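PDB 5CFJ: BIS(5'-nucleosyl)-tetraphosphatase (Diadenosine tetraphosphatase), putative from Plasmodium falciparum, which probably hydrolyses diadenosine tetraphosphate asymmetrically, to ATP and AMP, as a member of the Nudix hydrolase family. Local coordinates for residues 11-16 against 99-104; 31-36 against 67-72. All coordinates share one frame; numbering follows the deposited sequence.

Interaction 1 of 2, residues 11-16 against 99-104; sequences ILLCRL and YLAMLL. With SO4 (sulfate ion), chain D.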
# COMPACT_ATOMS: atom_id res chain seq x y z
N ILE A 11 1.81 0.74 4.56
CA ILE A 11 0.58 0.05 4.93
C ILE A 11 -0.10 -0.39 3.65
O ILE A 11 -0.40 0.42 2.78
CB ILE A 11 -0.38 0.94 5.76
CG1 ILE A 11 0.27 1.38 7.08
CG2 ILE A 11 -1.70 0.20 6.00
CD1 ILE A 11 0.51 0.24 8.08
N LEU A 12 -0.32 -1.69 3.52
CA LEU A 12 -1.20 -2.20 2.48
C LEU A 12 -2.62 -2.06 3.02
O LEU A 12 -3.12 -2.92 3.75
CB LEU A 12 -0.86 -3.65 2.11
CG LEU A 12 -1.74 -4.26 1.02
CD1 LEU A 12 -1.59 -3.48 -0.28
CD2 LEU A 12 -1.37 -5.73 0.83
N LEU A 13 -3.21 -0.92 2.71
CA LEU A 13 -4.52 -0.56 3.22
C LEU A 13 -5.60 -1.14 2.32
O LEU A 13 -5.61 -0.90 1.12
CB LEU A 13 -4.66 0.96 3.32
CG LEU A 13 -5.90 1.47 4.05
CD1 LEU A 13 -5.87 1.06 5.53
CD2 LEU A 13 -6.01 2.98 3.91
N CYS A 14 -6.50 -1.92 2.91
CA CYS A 14 -7.58 -2.55 2.16
C CYS A 14 -8.93 -2.14 2.73
O CYS A 14 -9.02 -1.58 3.82
CB CYS A 14 -7.44 -4.08 2.16
SG CYS A 14 -7.82 -4.91 3.70
N ARG A 15 -9.98 -2.40 1.96
CA ARG A 15 -11.35 -2.22 2.41
C ARG A 15 -12.21 -3.29 1.76
O ARG A 15 -11.90 -3.77 0.67
CB ARG A 15 -11.86 -0.82 2.07
CG ARG A 15 -12.08 -0.58 0.59
CD ARG A 15 -12.50 0.85 0.31
NE ARG A 15 -12.91 1.02 -1.08
CZ ARG A 15 -13.33 2.16 -1.61
NH1 ARG A 15 -13.42 3.25 -0.86
NH2 ARG A 15 -13.68 2.21 -2.89
N LEU A 16 -13.29 -3.66 2.44
CA LEU A 16 -14.24 -4.61 1.90
C LEU A 16 -15.03 -3.96 0.77
O LEU A 16 -15.61 -2.89 0.96
CB LEU A 16 -15.17 -5.10 3.00
CG LEU A 16 -16.16 -6.20 2.63
CD1 LEU A 16 -15.43 -7.49 2.29
CD2 LEU A 16 -17.13 -6.41 3.77
N TYR A 99 2.56 -3.84 5.58
CA TYR A 99 1.77 -4.36 6.69
C TYR A 99 0.31 -4.19 6.32
O TYR A 99 -0.11 -3.09 6.01
CB TYR A 99 2.08 -3.61 7.99
CG TYR A 99 3.56 -3.56 8.33
CD1 TYR A 99 4.36 -2.54 7.85
CD2 TYR A 99 4.15 -4.55 9.11
CE1 TYR A 99 5.71 -2.48 8.14
CE2 TYR A 99 5.51 -4.50 9.42
CZ TYR A 99 6.27 -3.47 8.92
OH TYR A 99 7.61 -3.40 9.20
N LEU A 100 -0.46 -5.27 6.33
CA LEU A 100 -1.86 -5.21 5.95
C LEU A 100 -2.72 -4.53 7.01
O LEU A 100 -2.56 -4.79 8.20
CB LEU A 100 -2.39 -6.62 5.69
CG LEU A 100 -3.82 -6.79 5.16
CD1 LEU A 100 -3.99 -6.19 3.77
CD2 LEU A 100 -4.21 -8.25 5.16
N ALA A 101 -3.63 -3.67 6.58
CA ALA A 101 -4.59 -3.06 7.49
C ALA A 101 -5.93 -2.91 6.80
O ALA A 101 -5.97 -2.69 5.59
CB ALA A 101 -4.09 -1.71 7.98
N MET A 102 -7.02 -3.04 7.55
CA MET A 102 -8.33 -2.84 6.97
C MET A 102 -8.93 -1.53 7.44
O MET A 102 -9.10 -1.27 8.63
CB MET A 102 -9.27 -3.99 7.31
CG MET A 102 -10.55 -3.95 6.50
SD MET A 102 -11.69 -5.26 6.97
CE MET A 102 -10.70 -6.72 6.64
N LEU A 103 -9.25 -0.69 6.46
CA LEU A 103 -9.90 0.57 6.72
C LEU A 103 -11.31 0.26 7.20
O LEU A 103 -12.03 -0.49 6.55
CB LEU A 103 -9.92 1.42 5.45
CG LEU A 103 -10.41 2.85 5.58
CD1 LEU A 103 -9.49 3.68 6.47
CD2 LEU A 103 -10.52 3.44 4.20
N LEU A 104 -11.68 0.81 8.34
CA LEU A 104 -12.94 0.46 8.98
C LEU A 104 -14.13 1.23 8.38
O LEU A 104 -15.26 0.72 8.35
CB LEU A 104 -12.82 0.70 10.49
CG LEU A 104 -11.78 -0.26 11.11
CD1 LEU A 104 -11.09 0.32 12.34
CD2 LEU A 104 -12.46 -1.57 11.44
S SO4 D . -13.82 5.81 -3.86
O1 SO4 D . -12.55 6.50 -4.07
O2 SO4 D . -14.07 5.68 -2.43
O3 SO4 D . -13.75 4.49 -4.49
O4 SO4 D . -14.89 6.58 -4.48
O HOH W 1 -13.79 -2.01 4.86

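Interaction 2 of 2, residues 31-36 against 67-72; sequences EFLFLK and EETGIN. With SO4 (sulfate ion), chain C.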
# COMPACT_ATOMS: atom_id res chain seq x y z
N GLU A 31 -10.61 -4.27 -1.90
CA GLU A 31 -9.90 -3.29 -2.69
C GLU A 31 -8.74 -2.76 -1.87
O GLU A 31 -8.80 -2.76 -0.64
CB GLU A 31 -10.81 -2.14 -3.12
CG GLU A 31 -11.89 -2.53 -4.09
CD GLU A 31 -12.98 -1.47 -4.25
OE1 GLU A 31 -13.26 -0.73 -3.28
OE2 GLU A 31 -13.57 -1.40 -5.34
N PHE A 32 -7.72 -2.25 -2.55
CA PHE A 32 -6.50 -1.79 -1.93
C PHE A 32 -6.22 -0.37 -2.40
O PHE A 32 -6.34 -0.07 -3.59
CB PHE A 32 -5.33 -2.70 -2.30
CG PHE A 32 -5.54 -4.13 -1.89
CD1 PHE A 32 -6.19 -5.03 -2.72
CD2 PHE A 32 -5.09 -4.56 -0.65
CE1 PHE A 32 -6.39 -6.34 -2.32
CE2 PHE A 32 -5.27 -5.87 -0.25
CZ PHE A 32 -5.92 -6.76 -1.09
N LEU A 33 -5.80 0.49 -1.48
CA LEU A 33 -5.56 1.89 -1.83
C LEU A 33 -4.21 2.05 -2.51
O LEU A 33 -3.17 1.84 -1.90
CB LEU A 33 -5.64 2.78 -0.59
CG LEU A 33 -5.39 4.27 -0.82
CD1 LEU A 33 -6.42 4.84 -1.80
CD2 LEU A 33 -5.42 5.04 0.50
N PHE A 34 -4.24 2.45 -3.77
CA PHE A 34 -3.03 2.70 -4.54
C PHE A 34 -2.93 4.17 -4.92
O PHE A 34 -3.93 4.81 -5.23
CB PHE A 34 -2.98 1.80 -5.79
CG PHE A 34 -2.35 0.47 -5.52
CD1 PHE A 34 -1.15 0.14 -6.12
CD2 PHE A 34 -2.92 -0.43 -4.63
CE1 PHE A 34 -0.54 -1.06 -5.86
CE2 PHE A 34 -2.31 -1.64 -4.37
CZ PHE A 34 -1.11 -1.96 -4.98
N LEU A 35 -1.71 4.68 -4.86
CA LEU A 35 -1.42 6.09 -5.07
C LEU A 35 -0.53 6.25 -6.29
O LEU A 35 0.46 5.51 -6.44
CB LEU A 35 -0.73 6.67 -3.83
CG LEU A 35 -1.36 6.34 -2.48
CD1 LEU A 35 -0.53 6.96 -1.37
CD2 LEU A 35 -2.79 6.84 -2.39
N LYS A 36 -0.86 7.21 -7.15
CA LYS A 36 -0.10 7.44 -8.37
C LYS A 36 0.99 8.48 -8.14
O LYS A 36 0.71 9.64 -7.85
CB LYS A 36 -1.03 7.89 -9.50
CG LYS A 36 -0.30 7.99 -10.83
CD LYS A 36 -1.19 8.51 -11.94
CE LYS A 36 -0.42 8.59 -13.25
NZ LYS A 36 -1.34 8.87 -14.38
N GLU A 67 1.07 10.74 6.20
CA GLU A 67 1.59 11.82 5.37
C GLU A 67 1.00 11.79 3.96
O GLU A 67 0.70 12.84 3.39
CB GLU A 67 3.11 11.74 5.27
CG GLU A 67 3.81 12.08 6.57
CD GLU A 67 5.32 12.13 6.45
OE1 GLU A 67 5.82 12.37 5.33
OE2 GLU A 67 5.99 11.96 7.49
N GLU A 68 0.85 10.60 3.41
CA GLU A 68 0.50 10.47 2.00
C GLU A 68 -1.00 10.39 1.73
O GLU A 68 -1.43 10.57 0.58
CB GLU A 68 1.21 9.25 1.40
CG GLU A 68 2.70 9.46 1.35
CD GLU A 68 3.48 8.25 0.87
OE1 GLU A 68 2.90 7.18 0.59
OE2 GLU A 68 4.72 8.39 0.76
N THR A 69 -1.80 10.14 2.76
CA THR A 69 -3.25 9.99 2.56
C THR A 69 -4.10 10.75 3.57
O THR A 69 -5.31 10.83 3.42
CB THR A 69 -3.68 8.51 2.67
OG1 THR A 69 -3.57 8.07 4.04
CG2 THR A 69 -2.88 7.59 1.78
N GLY A 70 -3.48 11.26 4.63
CA GLY A 70 -4.23 11.89 5.71
C GLY A 70 -4.95 10.90 6.61
O GLY A 70 -5.63 11.30 7.55
N ILE A 71 -4.80 9.60 6.36
CA ILE A 71 -5.49 8.60 7.16
C ILE A 71 -4.59 8.11 8.28
O ILE A 71 -3.52 7.56 8.02
CB ILE A 71 -5.93 7.41 6.29
CG1 ILE A 71 -6.87 7.87 5.17
CG2 ILE A 71 -6.58 6.34 7.15
CD1 ILE A 71 -7.22 6.77 4.18
N ASN A 72 -5.02 8.33 9.52
CA ASN A 72 -4.25 7.92 10.69
C ASN A 72 -4.65 6.53 11.16
O ASN A 72 -5.67 5.99 10.73
CB ASN A 72 -4.44 8.93 11.83
CG ASN A 72 -3.19 9.10 12.66
OD1 ASN A 72 -2.32 8.22 12.71
ND2 ASN A 72 -3.08 10.24 13.32
S SO4 C . -2.25 5.67 -15.52
O1 SO4 C . -3.19 6.70 -15.06
O2 SO4 C . -0.90 5.99 -15.05
O3 SO4 C . -2.65 4.37 -14.99
O4 SO4 C . -2.25 5.63 -16.98

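Interaction 1 of 2, residues 11-16 against 99-104
Residues 11-16 and 99-103 run side by side as parallel strands, Leu12 bridging Leu100 and Cys14 bridging Met102, their axes 4.5 Å apart and inclined by 28°. The pairing belongs to the mixed sheet of the Nudix fold, with helices 57-69 and 134-147 packed on its two sides. Four backbone bonds hold it: Leu12 N to Tyr99 O, Ala101 N to Leu12 O, Cys14 N to Ala101 O, and Leu103 N to Cys14 O. The last two are the straighter, with N-H...O angles of 166° and the donor nearly in line with the C=O bond.

On one face Ile11, Leu13, Tyr99 and Ala101 gather. Ala101 CB takes two methyls from the facing strand: Ile11 CG2 at 3.6 Å and Leu13 CD1 at 4.1 Å. That same Leu13 methyl also touches Leu103 CB. Ile11 and Tyr99 cross at about a right angle, CD1 of the isoleucine against CB of the tyrosine, and both side chains lean on Ala61 of helix 57-69.

The other face carries Leu12, Leu100, Cys14 and Met102. Leu100 CD1 touches three atoms of the facing strand: Leu12 O at 3.4 Å, and Leu12 CD2 and Cys14 SG, each at 4.0 Å. With chi1 at 73°, Cys14 SG sits between its own backbone N and carbonyl carbon and meets Met102 CB at 4.0 Å. Arg15 holds a sulfate, NH1 to O2 and NH2 to O3. Beyond the last direct bond a water joins the strands, accepting from Leu16 N and donating to Leu103 O at 2.9 Å.

Interaction 2 of 2, residues 31-36 against 67-72
Leu33 and Leu35 reach from one face of strand 30-37 to the C-terminal end of helix 57-69, where Thr69 CG2 lies within touch of both. Leu33 and Thr69 slide past each other in opposite directions, bringing Leu33 CD2 to 3.8 Å from Thr69 CG2. Leu35 instead meets the threonine at about a right angle, its CD1 4.0 Å from the same methyl. Chi1 of 71° puts Thr69 OG1 between its own backbone N and carbonyl carbon; CG2, the other branch, is anti to the carbonyl carbon and points to the leucines. OG1 accepts from Ile71 N at 3.0 Å, forming an ST turn, and also bonds to Thr65 O one helical turn back. Gly70, between Thr69 and Ile71, has a positive phi of 75° as the chain leaves the helix. Ile71 adds a looser touch, CD1 to Leu33 CD2 at 4.4 Å.

Leu35 CD1 also packs against Glu68, 4.0 Å from both CB and OE1, the two side chains passing at a slant. The polar end of this buried glutamate is held by Lys48 N, which donates to OE1, while OE2 lies close to the carboxylates of Glu64 and Glu115. Glu64, Glu67 and Glu68 belong to the Nudix box, the family's signature sequence, whose helix ends here.

Leu13 of strand 6-16 touches both Leu33 and Ile71, and Pro47 of strand 44-50 packs on Glu68 and Thr69. His116 and Tyr119 of strand 116-122 touch Leu35, whereas Phe32 and Phe34 rest on helix 134-147, so strand 30-37 is sandwiched between the two helices.

How the interactions relate
From the N terminus, strand 6-16 comes first and strand 30-37 follows as its antiparallel neighbour. The chain then passes through strand 44-50 into helix 57-69, and interaction 2 closes the inner loop where the helix end returns to strand 30-37. After strand 76-89, strand 92-103 comes back to strand 6-16, and interaction 1 closes the outer loop, in which interaction 2 is nested. The two meet where the first strands pair: Arg15 NE forms a 2.8 Å salt bridge with Glu31 OE1, and Leu12 CD1 packs on Phe32 CD2. Interaction 2 ties the Nudix-box helix to strand 30-37, and interaction 1 ties strand 92-103 to the neighbour of that strand, 6-16.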